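Alpha-1,3-glucanase (Streptomyces thermodiastaticus, PDB 7C7D) probably hydrolyses internal alpha-1,3-glucosidic bonds of alpha-1,3-glucan, as a thermostable member of glycoside hydrolase family 87. Local coordinates at residues G330-V342 with L357-N369. Numbering follows the deposited sequence. Where two conformers were deposited one is given.
Sequences GLWLTGTNDDLVV and LNGTAKNVTVRDN
V341 and V342 run parallel to T365 and V366, the V342 N–T365 O bond of 2.8 Å and the bonds from T365 N to L340 O and from R367 N to V342 O alternating between the two segments; L333 and L357 form a further parallel bridge, where N358 N donates to L333 O. V342 O takes a second donor, N369 ND2, at 3.0 Å and 171°, which comes from above the carbonyl plane although the oxygen lies in the plane of the amide. That amide also reaches N396, and its OD1 accepts from N345 N, so an alanine in place of N369 would probably leave V342 O with one donor fewer and N345 N without this acceptor. At the turn from N337 to L340, N363 ND2 meets D339 OD1 at 2.9 Å, on the anti side of the carboxylate, with the two flat groups 74° apart. N363 CG stands anti to its backbone N (chi1 -167°), which carries the amide across to D339. Inside, L333 CD1 touches L357 CD2 at 3.6 Å, the two leucines side by side, while L340 CB lies 4.1 Å from V364 CG2 and V342 CB 4.2 Å from V366 CG2. On the face of the strands opposite V342 and V366, V341 CG1 rests over one face of the R367 guanidinium, whose NE forms a salt bridge with E343. Like residues stacked one coil above the next, with an inward aliphatic core, mark the right-handed parallel beta-helix of the pectate lyase-like fold.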
ATOM      1  N   GLY A 330      -2.115  -7.400  -5.996  1.00 11.48           N
ATOM      2  CA  GLY A 330      -3.560  -7.277  -5.979  1.00 11.48           C
ATOM      3  C   GLY A 330      -4.132  -7.086  -7.371  1.00 10.66           C
ATOM      4  O   GLY A 330      -4.903  -7.918  -7.859  1.00 12.04           O
ATOM      5  N   LEU A 331      -3.758  -5.995  -8.034  1.00 10.94           N
ATOM      6  CA  LEU A 331      -4.204  -5.715  -9.397  1.00 11.14           C
ATOM      7  C   LEU A 331      -2.989  -5.333 -10.224  1.00 10.92           C
ATOM      8  O   LEU A 331      -2.398  -4.267 -10.015  1.00 11.53           O
ATOM      9  CB  LEU A 331      -5.260  -4.610  -9.442  1.00 12.11           C
ATOM     10  CG  LEU A 331      -6.588  -4.878  -8.722  1.00 12.87           C
ATOM     11  CD1 LEU A 331      -6.536  -4.472  -7.249  1.00 13.17           C
ATOM     12  CD2 LEU A 331      -7.737  -4.161  -9.423  1.00 14.85           C
ATOM     13  N   TRP A 332      -2.612  -6.217 -11.138  1.00 10.74           N
ATOM     14  CA  TRP A 332      -1.551  -5.956 -12.096  1.00 11.24           C
ATOM     15  C   TRP A 332      -2.267  -5.642 -13.399  1.00 11.57           C
ATOM     16  O   TRP A 332      -2.784  -6.542 -14.063  1.00 13.01           O
ATOM     17  CB  TRP A 332      -0.661  -7.186 -12.211  1.00 13.89           C
ATOM     18  CG  TRP A 332       0.502  -6.933 -13.071  1.00 19.18           C
ATOM     19  CD1 TRP A 332       1.624  -6.242 -12.732  1.00 22.66           C
ATOM     20  CD2 TRP A 332       0.654  -7.318 -14.437  1.00 21.86           C
ATOM     21  NE1 TRP A 332       2.480  -6.192 -13.800  1.00 26.81           N
ATOM     22  CE2 TRP A 332       1.909  -6.848 -14.860  1.00 26.81           C
ATOM     23  CE3 TRP A 332      -0.145  -8.025 -15.341  1.00 23.85           C
ATOM     24  CZ2 TRP A 332       2.389  -7.065 -16.149  1.00 29.78           C
ATOM     25  CZ3 TRP A 332       0.332  -8.246 -16.616  1.00 27.56           C
ATOM     26  CH2 TRP A 332       1.589  -7.767 -17.010  1.00 30.29           C
ATOM     27  N   LEU A 333      -2.344  -4.359 -13.740  1.00 12.40           N
ATOM     28  CA  LEU A 333      -3.229  -3.884 -14.795  1.00 12.44           C
ATOM     29  C   LEU A 333      -2.425  -3.472 -16.019  1.00 13.19           C
ATOM     30  O   LEU A 333      -1.453  -2.714 -15.913  1.00 13.81           O
ATOM     31  CB  LEU A 333      -4.088  -2.720 -14.294  1.00 13.13           C
ATOM     32  CG  LEU A 333      -5.083  -3.130 -13.199  1.00 13.35           C
ATOM     33  CD1 LEU A 333      -5.567  -1.929 -12.383  1.00 14.14           C
ATOM     34  CD2 LEU A 333      -6.270  -3.885 -13.797  1.00 15.97           C
ATOM     35  N   THR A 334      -2.840  -3.976 -17.178  1.00 13.75           N
ATOM     36  CA  THR A 334      -2.206  -3.659 -18.445  1.00 14.59           C
ATOM     37  C   THR A 334      -3.290  -3.508 -19.495  1.00 14.87           C
ATOM     38  O   THR A 334      -4.426  -3.940 -19.304  1.00 15.73           O
ATOM     39  CB  THR A 334      -1.295  -4.804 -18.908  1.00 18.94           C
ATOM     40  OG1 THR A 334      -2.066  -6.010 -19.039  1.00 21.02           O
ATOM     41  CG2 THR A 334      -0.169  -5.029 -17.917  1.00 20.10           C
ATOM     42  N   GLY A 335      -2.924  -2.904 -20.622  1.00 15.95           N
ATOM     43  CA  GLY A 335      -3.860  -2.829 -21.727  1.00 15.87           C
ATOM     44  C   GLY A 335      -4.981  -1.842 -21.449  1.00 15.01           C
ATOM     45  O   GLY A 335      -4.808  -0.836 -20.756  1.00 14.85           O
ATOM     46  N   THR A 336      -6.154  -2.142 -21.994  1.00 15.40           N
ATOM     47  CA  THR A 336      -7.270  -1.205 -21.915  1.00 15.84           C
ATOM     48  C   THR A 336      -7.969  -1.321 -20.568  1.00 14.78           C
ATOM     49  O   THR A 336      -8.550  -2.364 -20.248  1.00 15.41           O
ATOM     50  CB  THR A 336      -8.258  -1.469 -23.045  1.00 17.85           C
ATOM     51  OG1 THR A 336      -7.576  -1.346 -24.295  1.00 21.15           O
ATOM     52  CG2 THR A 336      -9.415  -0.470 -22.996  1.00 18.14           C
ATOM     53  N   ASN A 337      -7.921  -0.244 -19.788  1.00 13.51           N
ATOM     54  CA  ASN A 337      -8.658  -0.131 -18.538  1.00 13.37           C
ATOM     55  C   ASN A 337      -9.275   1.255 -18.436  1.00 13.24           C
ATOM     56  O   ASN A 337      -9.345   1.840 -17.352  1.00 13.26           O
ATOM     57  CB  ASN A 337      -7.759  -0.409 -17.334  1.00 13.87           C
ATOM     58  CG  ASN A 337      -7.463  -1.881 -17.168  1.00 13.66           C
ATOM     59  OD1 ASN A 337      -8.356  -2.672 -16.856  1.00 14.45           O
ATOM     60  ND2 ASN A 337      -6.206  -2.260 -17.375  1.00 14.42           N
ATOM     61  N   ASP A 338      -9.733   1.798 -19.566  1.00 13.74           N
ATOM     62  CA  ASP A 338     -10.131   3.203 -19.619  1.00 13.69           C
ATOM     63  C   ASP A 338     -11.169   3.503 -18.554  1.00 12.88           C
ATOM     64  O   ASP A 338     -12.182   2.807 -18.444  1.00 13.39           O
ATOM     65  CB  ASP A 338     -10.763   3.527 -20.977  1.00 15.96           C
ATOM     66  CG  ASP A 338      -9.821   3.345 -22.152  1.00 18.21           C
ATOM     67  OD1 ASP A 338      -8.682   2.878 -21.988  1.00 17.34           O
ATOM     68  OD2 ASP A 338     -10.259   3.665 -23.279  1.00 22.14           O
ATOM     69  N   ASP A 339     -10.928   4.563 -17.789  1.00 12.93           N
ATOM     70  CA  ASP A 339     -11.894   5.082 -16.826  1.00 13.29           C
ATOM     71  C   ASP A 339     -12.153   4.128 -15.670  1.00 12.80           C
ATOM     72  O   ASP A 339     -13.132   4.293 -14.942  1.00 13.71           O
ATOM     73  CB  ASP A 339     -13.199   5.517 -17.506  1.00 14.31           C
ATOM     74  CG  ASP A 339     -12.944   6.358 -18.730  1.00 15.84           C
ATOM     75  OD1 ASP A 339     -12.253   7.377 -18.582  1.00 15.88           O
ATOM     76  OD2 ASP A 339     -13.390   5.990 -19.841  1.00 19.44           O
ATOM     77  N   LEU A 340     -11.282   3.142 -15.463  1.00 12.62           N
ATOM     78  CA  LEU A 340     -11.457   2.207 -14.360  1.00 12.32           C
ATOM     79  C   LEU A 340     -11.466   2.959 -13.035  1.00 11.71           C
ATOM     80  O   LEU A 340     -10.655   3.862 -12.811  1.00 11.95           O
ATOM     81  CB  LEU A 340     -10.311   1.191 -14.365  1.00 12.54           C
ATOM     82  CG  LEU A 340     -10.208   0.215 -13.191  1.00 12.64           C
ATOM     83  CD1 LEU A 340     -11.374  -0.772 -13.176  1.00 13.69           C
ATOM     84  CD2 LEU A 340      -8.891  -0.530 -13.234  1.00 13.22           C
ATOM     85  N   VAL A 341     -12.378   2.572 -12.144  1.00 11.73           N
ATOM     86  CA  VAL A 341     -12.420   3.109 -10.786  1.00 12.48           C
ATOM     87  C   VAL A 341     -12.167   1.963  -9.813  1.00 11.68           C
ATOM     88  O   VAL A 341     -12.929   0.987  -9.784  1.00 12.53           O
ATOM     89  CB  VAL A 341     -13.747   3.818 -10.469  1.00 14.23           C
ATOM     90  CG1 VAL A 341     -13.752   4.307  -9.021  1.00 15.66           C
ATOM     91  CG2 VAL A 341     -13.975   4.967 -11.438  1.00 15.88           C
ATOM     92  N   VAL A 342     -11.102   2.083  -9.021  1.00 11.33           N
ATOM     93  CA  VAL A 342     -10.764   1.115  -7.982  1.00 11.42           C
ATOM     94  C   VAL A 342     -10.922   1.851  -6.660  1.00 11.44           C
ATOM     95  O   VAL A 342     -10.103   2.714  -6.326  1.00 11.59           O
ATOM     96  CB  VAL A 342      -9.335   0.579  -8.160  1.00 11.65           C
ATOM     97  CG1 VAL A 342      -8.955  -0.333  -7.009  1.00 11.92           C
ATOM     98  CG2 VAL A 342      -9.191  -0.147  -9.500  1.00 13.11           C
ATOM     99  N   LEU A 357      -0.388   0.085 -12.311  1.00 11.15           N
ATOM    100  CA  LEU A 357      -0.860   0.435 -13.648  1.00 11.68           C
ATOM    101  C   LEU A 357       0.340   0.296 -14.569  1.00 12.57           C
ATOM    102  O   LEU A 357       1.123   1.228 -14.755  1.00 12.36           O
ATOM    103  CB  LEU A 357      -1.432   1.846 -13.678  1.00 12.78           C
ATOM    104  CG  LEU A 357      -2.584   2.135 -12.713  1.00 12.68           C
ATOM    105  CD1 LEU A 357      -3.104   3.551 -12.926  1.00 13.74           C
ATOM    106  CD2 LEU A 357      -3.704   1.125 -12.885  1.00 13.39           C
ATOM    107  N   ASN A 358       0.499  -0.896 -15.141  1.00 13.11           N
ATOM    108  CA  ASN A 358       1.675  -1.200 -15.959  0.70 14.21           C
ATOM    109  C   ASN A 358       1.393  -0.894 -17.432  1.00 15.11           C
ATOM    110  O   ASN A 358       1.308  -1.771 -18.290  1.00 17.48           O
ATOM    111  CB  ASN A 358       2.121  -2.643 -15.745  0.70 17.53           C
ATOM    112  CG  ASN A 358       3.472  -2.937 -16.373  0.70 21.24           C
ATOM    113  OD1 ASN A 358       4.237  -2.025 -16.696  0.70 24.48           O
ATOM    114  ND2 ASN A 358       3.772  -4.215 -16.550  0.70 23.08           N
ATOM    115  N   GLY A 359       1.260   0.391 -17.708  1.00 14.52           N
ATOM    116  CA  GLY A 359       1.153   0.908 -19.066  1.00 14.16           C
ATOM    117  C   GLY A 359      -0.274   0.983 -19.564  1.00 13.48           C
ATOM    118  O   GLY A 359      -1.158   0.232 -19.148  1.00 14.40           O
ATOM    119  N   THR A 360      -0.504   1.943 -20.462  1.00 14.01           N
ATOM    120  CA  THR A 360      -1.716   2.050 -21.266  1.00 14.75           C
ATOM    121  C   THR A 360      -2.931   2.524 -20.472  1.00 13.28           C
ATOM    122  O   THR A 360      -4.017   2.639 -21.048  1.00 14.66           O
ATOM    123  CB  THR A 360      -2.040   0.742 -22.016  1.00 17.17           C
ATOM    124  OG1 THR A 360      -0.825   0.139 -22.475  1.00 19.44           O
ATOM    125  CG2 THR A 360      -2.955   0.986 -23.216  1.00 18.52           C
ATOM    126  N   ALA A 361      -2.793   2.800 -19.176  1.00 13.21           N
ATOM    127  CA  ALA A 361      -3.941   3.172 -18.361  1.00 13.25           C
ATOM    128  C   ALA A 361      -4.378   4.592 -18.697  1.00 12.98           C
ATOM    129  O   ALA A 361      -3.552   5.507 -18.754  1.00 14.96           O
ATOM    130  CB  ALA A 361      -3.585   3.071 -16.880  1.00 13.22           C
ATOM    131  N   LYS A 362      -5.681   4.783 -18.897  1.00 12.94           N
ATOM    132  CA  LYS A 362      -6.227   6.075 -19.294  0.64 13.21           C
ATOM    133  C   LYS A 362      -7.330   6.461 -18.325  1.00 12.75           C
ATOM    134  O   LYS A 362      -8.343   5.762 -18.223  1.00 13.42           O
ATOM    135  CB  LYS A 362      -6.767   6.021 -20.726  0.64 15.25           C
ATOM    136  CG  LYS A 362      -5.691   5.776 -21.765  0.64 17.16           C
ATOM    137  CD  LYS A 362      -6.270   5.727 -23.167  0.64 18.45           C
ATOM    138  CE  LYS A 362      -5.226   5.283 -24.176  0.64 19.44           C
ATOM    139  NZ  LYS A 362      -4.510   4.073 -23.687  0.64 20.09           N
ATOM    140  N   ASN A 363      -7.133   7.574 -17.618  1.00 12.18           N
ATOM    141  CA  ASN A 363      -8.133   8.094 -16.688  1.00 12.53           C
ATOM    142  C   ASN A 363      -8.561   7.060 -15.650  1.00 11.67           C
ATOM    143  O   ASN A 363      -9.741   6.963 -15.300  1.00 12.53           O
ATOM    144  CB  ASN A 363      -9.349   8.686 -17.405  1.00 13.06           C
ATOM    145  CG  ASN A 363     -10.218   9.494 -16.463  1.00 12.96           C
ATOM    146  OD1 ASN A 363      -9.703  10.177 -15.573  1.00 13.58           O
ATOM    147  ND2 ASN A 363     -11.535   9.382 -16.615  1.00 13.38           N
ATOM    148  N   VAL A 364      -7.598   6.301 -15.129  1.00 11.89           N
ATOM    149  CA  VAL A 364      -7.882   5.367 -14.044  1.00 11.79           C
ATOM    150  C   VAL A 364      -7.836   6.131 -12.728  1.00 11.67           C
ATOM    151  O   VAL A 364      -6.926   6.934 -12.502  1.00 12.67           O
ATOM    152  CB  VAL A 364      -6.872   4.207 -14.041  1.00 11.92           C
ATOM    153  CG1 VAL A 364      -7.099   3.310 -12.826  1.00 13.06           C
ATOM    154  CG2 VAL A 364      -6.967   3.419 -15.340  1.00 12.87           C
ATOM    155  N   THR A 365      -8.828   5.894 -11.868  1.00 11.47           N
ATOM    156  CA  THR A 365      -8.898   6.480 -10.531  1.00 11.42           C
ATOM    157  C   THR A 365      -8.777   5.366  -9.501  1.00 10.63           C
ATOM    158  O   THR A 365      -9.583   4.427  -9.501  1.00 11.82           O
ATOM    159  CB  THR A 365     -10.218   7.227 -10.327  1.00 12.87           C
ATOM    160  OG1 THR A 365     -10.281   8.327 -11.234  1.00 13.78           O
ATOM    161  CG2 THR A 365     -10.334   7.763  -8.904  1.00 12.93           C
ATOM    162  N   VAL A 366      -7.787   5.482  -8.617  1.00 10.44           N
ATOM    163  CA  VAL A 366      -7.608   4.573  -7.492  1.00 10.82           C
ATOM    164  C   VAL A 366      -7.781   5.423  -6.242  1.00 10.48           C
ATOM    165  O   VAL A 366      -6.927   6.268  -5.944  1.00 11.16           O
ATOM    166  CB  VAL A 366      -6.227   3.901  -7.526  1.00 10.90           C
ATOM    167  CG1 VAL A 366      -6.040   2.954  -6.338  1.00 11.16           C
ATOM    168  CG2 VAL A 366      -6.038   3.158  -8.859  1.00 11.92           C
ATOM    169  N   ARG A 367      -8.900   5.243  -5.532  1.00 10.72           N
ATOM    170  CA  ARG A 367      -9.240   6.147  -4.439  1.00 10.98           C
ATOM    171  C   ARG A 367      -9.869   5.418  -3.257  1.00 10.83           C
ATOM    172  O   ARG A 367     -10.572   4.416  -3.413  1.00 11.50           O
ATOM    173  CB  ARG A 367     -10.183   7.272  -4.898  1.00 13.16           C
ATOM    174  CG  ARG A 367     -11.569   6.810  -5.299  1.00 14.33           C
ATOM    175  CD  ARG A 367     -12.466   7.968  -5.722  1.00 16.58           C
ATOM    176  NE  ARG A 367     -13.725   7.457  -6.251  1.00 17.66           N
ATOM    177  CZ  ARG A 367     -14.387   7.993  -7.272  1.00 19.51           C
ATOM    178  NH1 ARG A 367     -13.920   9.080  -7.875  1.00 22.86           N
ATOM    179  NH2 ARG A 367     -15.522   7.441  -7.689  1.00 21.82           N
ATOM    180  N   ASP A 368      -9.618   5.949  -2.060  1.00 11.19           N
ATOM    181  CA  ASP A 368     -10.282   5.480  -0.845  1.00 11.63           C
ATOM    182  C   ASP A 368     -10.022   4.004  -0.567  1.00 11.05           C
ATOM    183  O   ASP A 368     -10.900   3.289  -0.081  1.00 12.95           O
ATOM    184  CB  ASP A 368     -11.773   5.801  -0.862  1.00 14.31           C
ATOM    185  CG  ASP A 368     -12.023   7.275  -0.724  1.00 18.57           C
ATOM    186  OD1 ASP A 368     -11.678   7.834   0.337  1.00 18.85           O
ATOM    187  OD2 ASP A 368     -12.533   7.878  -1.687  1.00 24.35           O
ATOM    188  N   ASN A 369      -8.808   3.549  -0.868  1.00 10.61           N
ATOM    189  CA  ASN A 369      -8.391   2.196  -0.547  1.00 10.71           C
ATOM    190  C   ASN A 369      -7.442   2.208   0.638  1.00 10.65           C
ATOM    191  O   ASN A 369      -6.768   3.204   0.917  1.00 11.23           O
ATOM    192  CB  ASN A 369      -7.689   1.548  -1.741  1.00 10.98           C
ATOM    193  CG  ASN A 369      -8.563   1.523  -2.973  1.00 10.51           C
ATOM    194  OD1 ASN A 369      -9.506   0.744  -3.059  1.00 11.41           O
ATOM    195  ND2 ASN A 369      -8.260   2.387  -3.930  1.00 11.16           N
TER
HETATM  196  O   HOH W   1      -2.156  -0.067 -16.666  1.00 16.39           O
HETATM  197  O   HOH W   2      -4.441  -0.149 -18.174  1.00 16.80           O
HETATM  198  O   HOH W   3      -0.110  -2.218 -20.695  1.00 24.71           O
HETATM  199  O   HOH W   4      -6.698   2.274 -20.260  1.00 14.32           O
HETATM  200  O   HOH W   5      -6.814   2.338 -23.901  1.00 37.87           O